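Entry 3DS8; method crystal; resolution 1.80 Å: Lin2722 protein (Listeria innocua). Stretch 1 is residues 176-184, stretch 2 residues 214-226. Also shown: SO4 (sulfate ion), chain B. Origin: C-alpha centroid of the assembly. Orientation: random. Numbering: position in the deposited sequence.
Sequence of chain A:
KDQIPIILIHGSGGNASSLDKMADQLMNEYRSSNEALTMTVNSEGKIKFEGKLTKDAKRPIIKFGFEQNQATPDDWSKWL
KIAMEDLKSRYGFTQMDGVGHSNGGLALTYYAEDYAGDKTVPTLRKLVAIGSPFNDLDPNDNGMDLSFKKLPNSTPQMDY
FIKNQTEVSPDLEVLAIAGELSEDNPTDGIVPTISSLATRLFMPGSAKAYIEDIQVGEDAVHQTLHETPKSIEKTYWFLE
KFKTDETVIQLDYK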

ATOM      1  N   ALA A 176      -1.152  -6.525  -4.675  1.00 13.22           N
ATOM      2  CA  ALA A 176      -2.516  -6.077  -4.485  1.00 13.44           C
ATOM      3  C   ALA A 176      -3.323  -7.207  -3.856  1.00 13.56           C
ATOM      4  O   ALA A 176      -3.520  -8.292  -4.441  1.00 14.21           O
ATOM      5  CB  ALA A 176      -3.176  -5.657  -5.828  1.00 13.38           C
ATOM      6  N   ILE A 177      -3.763  -6.950  -2.633  1.00 13.05           N
ATOM      7  CA  ILE A 177      -4.617  -7.834  -1.884  1.00 13.70           C
ATOM      8  C   ILE A 177      -6.051  -7.387  -1.938  1.00 12.97           C
ATOM      9  O   ILE A 177      -6.361  -6.182  -1.702  1.00 12.75           O
ATOM     10  CB  ILE A 177      -4.132  -7.913  -0.422  1.00 13.44           C
ATOM     11  CG1 ILE A 177      -2.794  -8.669  -0.344  1.00 14.43           C
ATOM     12  CG2 ILE A 177      -5.209  -8.564   0.482  1.00 14.20           C
ATOM     13  CD1 ILE A 177      -2.152  -8.642   1.044  1.00 15.97           C
ATOM     14  N   ALA A 178      -6.939  -8.294  -2.330  1.00 12.81           N
ATOM     15  CA  ALA A 178      -8.338  -7.963  -2.494  1.00 14.46           C
ATOM     16  C   ALA A 178      -9.214  -8.962  -1.773  1.00 14.45           C
ATOM     17  O   ALA A 178      -8.886 -10.150  -1.705  1.00 16.40           O
ATOM     18  CB  ALA A 178      -8.732  -7.936  -3.962  1.00 14.41           C
ATOM     19  N   GLY A 179     -10.320  -8.477  -1.223  1.00 14.71           N
ATOM     20  CA  GLY A 179     -11.352  -9.367  -0.655  1.00 14.97           C
ATOM     21  C   GLY A 179     -12.581  -9.518  -1.543  1.00 15.91           C
ATOM     22  O   GLY A 179     -12.968  -8.613  -2.306  1.00 14.69           O
ATOM     23  N   GLU A 180     -13.209 -10.680  -1.438  1.00 16.60           N
ATOM     24  CA  GLU A 180     -14.429 -10.979  -2.110  1.00 18.12           C
ATOM     25  C   GLU A 180     -15.283 -11.750  -1.055  1.00 17.56           C
ATOM     26  O   GLU A 180     -14.854 -12.808  -0.525  1.00 17.45           O
ATOM     27  CB  GLU A 180     -14.112 -11.816  -3.353  1.00 18.19           C
ATOM     28  CG  GLU A 180     -15.261 -12.202  -4.096  1.00 22.92           C
ATOM     29  CD  GLU A 180     -14.930 -12.918  -5.399  1.00 21.89           C
ATOM     30  OE1 GLU A 180     -14.178 -13.925  -5.395  1.00 27.85           O
ATOM     31  OE2 GLU A 180     -15.507 -12.495  -6.407  1.00 28.97           O
ATOM     32  N   LEU A 181     -16.460 -11.234  -0.722  1.00 17.59           N
ATOM     33  CA  LEU A 181     -17.227 -11.844   0.359  1.00 17.74           C
ATOM     34  C   LEU A 181     -17.642 -13.253  -0.027  1.00 18.14           C
ATOM     35  O   LEU A 181     -17.704 -14.138   0.824  1.00 17.94           O
ATOM     36  CB  LEU A 181     -18.435 -11.009   0.778  1.00 17.86           C
ATOM     37  CG  LEU A 181     -18.027  -9.651   1.391  1.00 19.55           C
ATOM     38  CD1 LEU A 181     -19.246  -8.871   1.697  1.00 21.25           C
ATOM     39  CD2 LEU A 181     -17.143  -9.828   2.644  1.00 20.17           C
ATOM     40  N   SER A 182     -17.931 -13.455  -1.305  1.00 19.01           N
ATOM     41  CA  SER A 182     -18.196 -14.795  -1.791  1.00 20.25           C
ATOM     42  C   SER A 182     -17.982 -14.788  -3.294  1.00 20.87           C
ATOM     43  O   SER A 182     -17.940 -13.717  -3.915  1.00 19.32           O
ATOM     44  CB  SER A 182     -19.651 -15.227  -1.507  1.00 21.39           C
ATOM     45  OG  SER A 182     -20.505 -14.695  -2.489  1.00 25.62           O
ATOM     46  N   GLU A 183     -17.882 -15.982  -3.886  1.00 21.16           N
ATOM     47  CA  GLU A 183     -17.678 -16.065  -5.354  1.00 22.56           C
ATOM     48  C   GLU A 183     -18.759 -15.377  -6.145  1.00 22.23           C
ATOM     49  O   GLU A 183     -18.506 -14.896  -7.221  1.00 22.94           O
ATOM     50  CB  GLU A 183     -17.584 -17.504  -5.854  1.00 23.60           C
ATOM     51  CG  GLU A 183     -16.272 -18.166  -5.557  1.00 29.30           C
ATOM     52  CD  GLU A 183     -16.176 -18.573  -4.116  1.00 31.58           C
ATOM     53  OE1 GLU A 183     -17.225 -18.480  -3.442  1.00 36.56           O
ATOM     54  OE2 GLU A 183     -15.089 -19.005  -3.670  1.00 36.17           O
ATOM     55  N   ASP A 184     -19.985 -15.358  -5.623  1.00 23.18           N
ATOM     56  CA  ASP A 184     -21.096 -14.698  -6.303  1.00 22.35           C
ATOM     57  C   ASP A 184     -21.360 -13.283  -5.791  1.00 21.63           C
ATOM     58  O   ASP A 184     -22.386 -12.698  -6.094  1.00 21.25           O
ATOM     59  CB  ASP A 184     -22.367 -15.551  -6.233  1.00 24.12           C
ATOM     60  CG  ASP A 184     -22.746 -15.953  -4.818  1.00 26.69           C
ATOM     61  OD1 ASP A 184     -22.300 -15.265  -3.871  1.00 28.70           O
ATOM     62  OD2 ASP A 184     -23.504 -16.961  -4.660  1.00 28.17           O
ATOM     63  N   ILE A 214      -6.340 -12.780  -3.954  1.00 15.67           N
ATOM     64  CA  ILE A 214      -7.752 -12.593  -3.579  1.00 15.00           C
ATOM     65  C   ILE A 214      -8.089 -13.500  -2.409  1.00 15.13           C
ATOM     66  O   ILE A 214      -7.784 -14.703  -2.445  1.00 15.55           O
ATOM     67  CB  ILE A 214      -8.695 -12.940  -4.729  1.00 14.93           C
ATOM     68  CG1 ILE A 214      -8.405 -12.067  -5.952  1.00 14.81           C
ATOM     69  CG2 ILE A 214     -10.188 -12.790  -4.273  1.00 16.82           C
ATOM     70  CD1 ILE A 214      -9.218 -12.467  -7.164  1.00 15.69           C
ATOM     71  N   GLN A 215      -8.669 -12.949  -1.357  1.00 13.68           N
ATOM     72  CA  GLN A 215      -9.181 -13.726  -0.277  1.00 15.67           C
ATOM     73  C   GLN A 215     -10.709 -13.763  -0.378  1.00 15.86           C
ATOM     74  O   GLN A 215     -11.353 -12.743  -0.577  1.00 14.63           O
ATOM     75  CB  GLN A 215      -8.789 -13.159   1.097  1.00 16.18           C
ATOM     76  CG  GLN A 215      -7.321 -13.227   1.407  1.00 17.19           C
ATOM     77  CD  GLN A 215      -6.964 -12.293   2.540  1.00 16.59           C
ATOM     78  OE1 GLN A 215      -7.614 -12.312   3.617  1.00 16.48           O
ATOM     79  NE2 GLN A 215      -5.931 -11.478   2.323  1.00 16.09           N
ATOM     80  N   VAL A 216     -11.273 -14.944  -0.198  1.00 15.83           N
ATOM     81  CA  VAL A 216     -12.724 -15.112  -0.364  1.00 16.68           C
ATOM     82  C   VAL A 216     -13.378 -15.529   0.943  1.00 17.96           C
ATOM     83  O   VAL A 216     -12.869 -16.398   1.695  1.00 20.16           O
ATOM     84  CB  VAL A 216     -13.076 -16.121  -1.471  1.00 17.82           C
ATOM     85  CG1 VAL A 216     -14.595 -16.130  -1.738  1.00 20.27           C
ATOM     86  CG2 VAL A 216     -12.317 -15.806  -2.763  1.00 17.76           C
ATOM     87  N   GLY A 217     -14.535 -14.959   1.195  1.00 17.49           N
ATOM     88  CA  GLY A 217     -15.332 -15.340   2.337  1.00 17.80           C
ATOM     89  C   GLY A 217     -15.764 -14.184   3.213  1.00 18.20           C
ATOM     90  O   GLY A 217     -15.293 -13.059   3.095  1.00 16.76           O
ATOM     91  N   GLU A 218     -16.684 -14.481   4.125  1.00 19.15           N
ATOM     92  CA  GLU A 218     -17.191 -13.488   5.029  1.00 21.70           C
ATOM     93  C   GLU A 218     -16.104 -12.838   5.845  1.00 21.86           C
ATOM     94  O   GLU A 218     -16.244 -11.677   6.218  1.00 22.79           O
ATOM     95  CB  GLU A 218     -18.289 -14.063   5.928  1.00 22.55           C
ATOM     96  CG  GLU A 218     -17.866 -15.121   6.911  1.00 25.41           C
ATOM     97  CD  GLU A 218     -19.032 -15.619   7.759  1.00 26.91           C
ATOM     98  OE1 GLU A 218     -20.177 -15.123   7.599  1.00 34.30           O
ATOM     99  OE2 GLU A 218     -18.795 -16.529   8.585  1.00 33.94           O
ATOM    100  N   ASP A 219     -15.007 -13.558   6.089  1.00 21.07           N
ATOM    101  CA  ASP A 219     -13.885 -12.977   6.855  1.00 22.12           C
ATOM    102  C   ASP A 219     -13.031 -11.942   6.106  1.00 21.63           C
ATOM    103  O   ASP A 219     -12.169 -11.302   6.715  1.00 21.20           O
ATOM    104  CB  ASP A 219     -12.984 -14.056   7.463  1.00 24.17           C
ATOM    105  CG  ASP A 219     -12.356 -15.010   6.435  1.00 29.14           C
ATOM    106  OD1 ASP A 219     -12.310 -14.722   5.214  1.00 37.38           O
ATOM    107  OD2 ASP A 219     -11.915 -16.111   6.889  1.00 37.83           O
ATOM    108  N   ALA A 220     -13.253 -11.802   4.795  1.00 19.83           N
ATOM    109  CA  ALA A 220     -12.463 -10.906   3.975  1.00 19.43           C
ATOM    110  C   ALA A 220     -13.068  -9.518   3.900  1.00 18.47           C
ATOM    111  O   ALA A 220     -12.864  -8.806   2.914  1.00 19.16           O
ATOM    112  CB  ALA A 220     -12.302 -11.496   2.566  1.00 18.62           C
ATOM    113  N   VAL A 221     -13.828  -9.137   4.915  1.00 17.77           N
ATOM    114  CA  VAL A 221     -14.524  -7.847   4.873  1.00 17.91           C
ATOM    115  C   VAL A 221     -13.561  -6.682   4.939  1.00 16.46           C
ATOM    116  O   VAL A 221     -12.519  -6.753   5.570  1.00 16.42           O
ATOM    117  CB  VAL A 221     -15.570  -7.718   5.972  1.00 18.54           C
ATOM    118  CG1 VAL A 221     -16.713  -8.679   5.696  1.00 22.57           C
ATOM    119  CG2 VAL A 221     -14.969  -7.924   7.345  1.00 19.50           C
ATOM    120  N   HIS A 222     -13.939  -5.602   4.270  1.00 16.54           N
ATOM    121  CA  HIS A 222     -13.095  -4.433   4.053  1.00 15.81           C
ATOM    122  C   HIS A 222     -12.416  -3.928   5.324  1.00 16.07           C
ATOM    123  O   HIS A 222     -11.211  -3.707   5.326  1.00 16.40           O
ATOM    124  CB  HIS A 222     -13.929  -3.277   3.462  1.00 16.11           C
ATOM    125  CG  HIS A 222     -13.099  -2.127   3.018  1.00 16.56           C
ATOM    126  ND1 HIS A 222     -12.204  -2.221   1.965  1.00 16.44           N
ATOM    127  CD2 HIS A 222     -13.021  -0.854   3.476  1.00 18.08           C
ATOM    128  CE1 HIS A 222     -11.601  -1.055   1.811  1.00 18.01           C
ATOM    129  NE2 HIS A 222     -12.069  -0.212   2.718  1.00 18.69           N
ATOM    130  N   GLN A 223     -13.207  -3.754   6.373  1.00 15.66           N
ATOM    131  CA  GLN A 223     -12.819  -3.025   7.569  1.00 17.54           C
ATOM    132  C   GLN A 223     -11.616  -3.678   8.298  1.00 16.77           C
ATOM    133  O   GLN A 223     -10.813  -2.973   8.937  1.00 17.54           O
ATOM    134  CB  GLN A 223     -14.025  -2.926   8.517  1.00 19.25           C
ATOM    135  CG  GLN A 223     -15.107  -1.974   8.037  1.00 24.00           C
ATOM    136  CD  GLN A 223     -16.155  -2.525   7.012  1.00 27.47           C
ATOM    137  OE1 GLN A 223     -16.039  -3.627   6.464  1.00 21.57           O
ATOM    138  NE2 GLN A 223     -17.218  -1.706   6.786  1.00 28.36           N
ATOM    139  N   THR A 224     -11.512  -4.997   8.184  1.00 15.49           N
ATOM    140  CA  THR A 224     -10.483  -5.767   8.873  1.00 16.20           C
ATOM    141  C   THR A 224      -9.559  -6.562   7.933  1.00 14.61           C
ATOM    142  O   THR A 224      -8.838  -7.493   8.350  1.00 14.79           O
ATOM    143  CB  THR A 224     -11.146  -6.667   9.932  1.00 16.51           C
ATOM    144  OG1 THR A 224     -12.190  -7.472   9.362  1.00 17.35           O
ATOM    145  CG2 THR A 224     -11.746  -5.772  11.029  1.00 17.84           C
ATOM    146  N   LEU A 225      -9.583  -6.238   6.647  1.00 14.07           N
ATOM    147  CA  LEU A 225      -8.846  -7.036   5.670  1.00 14.34           C
ATOM    148  C   LEU A 225      -7.308  -7.025   5.916  1.00 15.02           C
ATOM    149  O   LEU A 225      -6.605  -7.983   5.630  1.00 15.13           O
ATOM    150  CB  LEU A 225      -9.172  -6.566   4.236  1.00 14.47           C
ATOM    151  CG  LEU A 225      -8.609  -7.418   3.096  1.00 14.13           C
ATOM    152  CD1 LEU A 225      -9.139  -8.848   3.123  1.00 14.59           C
ATOM    153  CD2 LEU A 225      -8.910  -6.697   1.725  1.00 15.10           C
ATOM    154  N   HIS A 226      -6.817  -5.912   6.436  1.00 14.63           N
ATOM    155  CA  HIS A 226      -5.401  -5.763   6.875  1.00 14.04           C
ATOM    156  C   HIS A 226      -5.043  -6.550   8.163  1.00 14.36           C
ATOM    157  O   HIS A 226      -3.867  -6.546   8.558  1.00 13.96           O
ATOM    158  CB  HIS A 226      -5.087  -4.305   7.079  1.00 15.49           C
ATOM    159  CG  HIS A 226      -5.868  -3.679   8.185  1.00 13.79           C
ATOM    160  ND1 HIS A 226      -7.245  -3.654   8.203  1.00 16.75           N
ATOM    161  CD2 HIS A 226      -5.462  -3.042   9.306  1.00 16.86           C
ATOM    162  CE1 HIS A 226      -7.653  -3.057   9.308  1.00 16.73           C
ATOM    163  NE2 HIS A 226      -6.592  -2.688  10.007  1.00 15.40           N
TER
HETATM  164  S   SO4 B 255     -11.112   3.701   2.527  1.00 23.64           S
HETATM  165  O1  SO4 B 255     -10.935   3.314   1.110  1.00 23.03           O
HETATM  166  O2  SO4 B 255     -11.756   2.641   3.280  1.00 25.94           O
HETATM  167  O3  SO4 B 255      -9.815   3.947   3.169  1.00 15.87           O
HETATM  168  O4  SO4 B 255     -11.965   4.927   2.553  1.00 24.36           O

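How does stretch 2 first engage its neighbour? Ile 214 lies beside Ala 178 in a parallel pairing, and their side chains share a sheet face with Glu 180 and Val 216. Ala 178 O serves both partners on the adjoining strand: it accepts a hydrogen bond from Gln 215 N at 2.8 Å and a CA-H...O contact from Ile 214 CA at 3.3 Å. Ile 214 CG2 also packs 4.1 Å from Glu 180 CB, so the aliphatic part of that acid meets a buried isoleucine.

What continues the ladder? Gln 215 O receives Glu 180 N at 2.9 Å, and Gly 217 N donates to Glu 180 O at 2.8 Å, the alternation expected of parallel strands. On the other face lies the Gln 215 side chain, its NE2 3.5 Å from Ile 177 CG2. Val 216 CG1 reaches the outlying loop, 3.8 Å from Ser 182 CA and 3.5 Å from Glu 183 OE2.

Why do Gly 179 and Gly 217 suit their places? A CB on Gly 179 would sit 2.4 Å from Ala 220 O, a clash; that carbonyl is buried here without a polar partner. Gly 217 has a different reason: its backbone angles would jam a CB against the preceding carbonyl. Its own O accepts Ala 220 N at 2.9 Å, fastening the turn that follows.

What closes the contact beyond the strands? The small Ala 220 points toward stretch 1, its CB 4.2 Å from Glu 180 N. Leu 181 starts away from stretch 2, but its end returns, bringing CD2 within 3.3 Å of Val 221 CG1. Finally, Leu 225 points back toward the strand: its CD2 lies 3.7 Å from Gly 179 N and 4.3 Å from Ile 177 CG2, an apolar covering beside the bare glycine. Together the two stretches bury 599 Å², both sides summed.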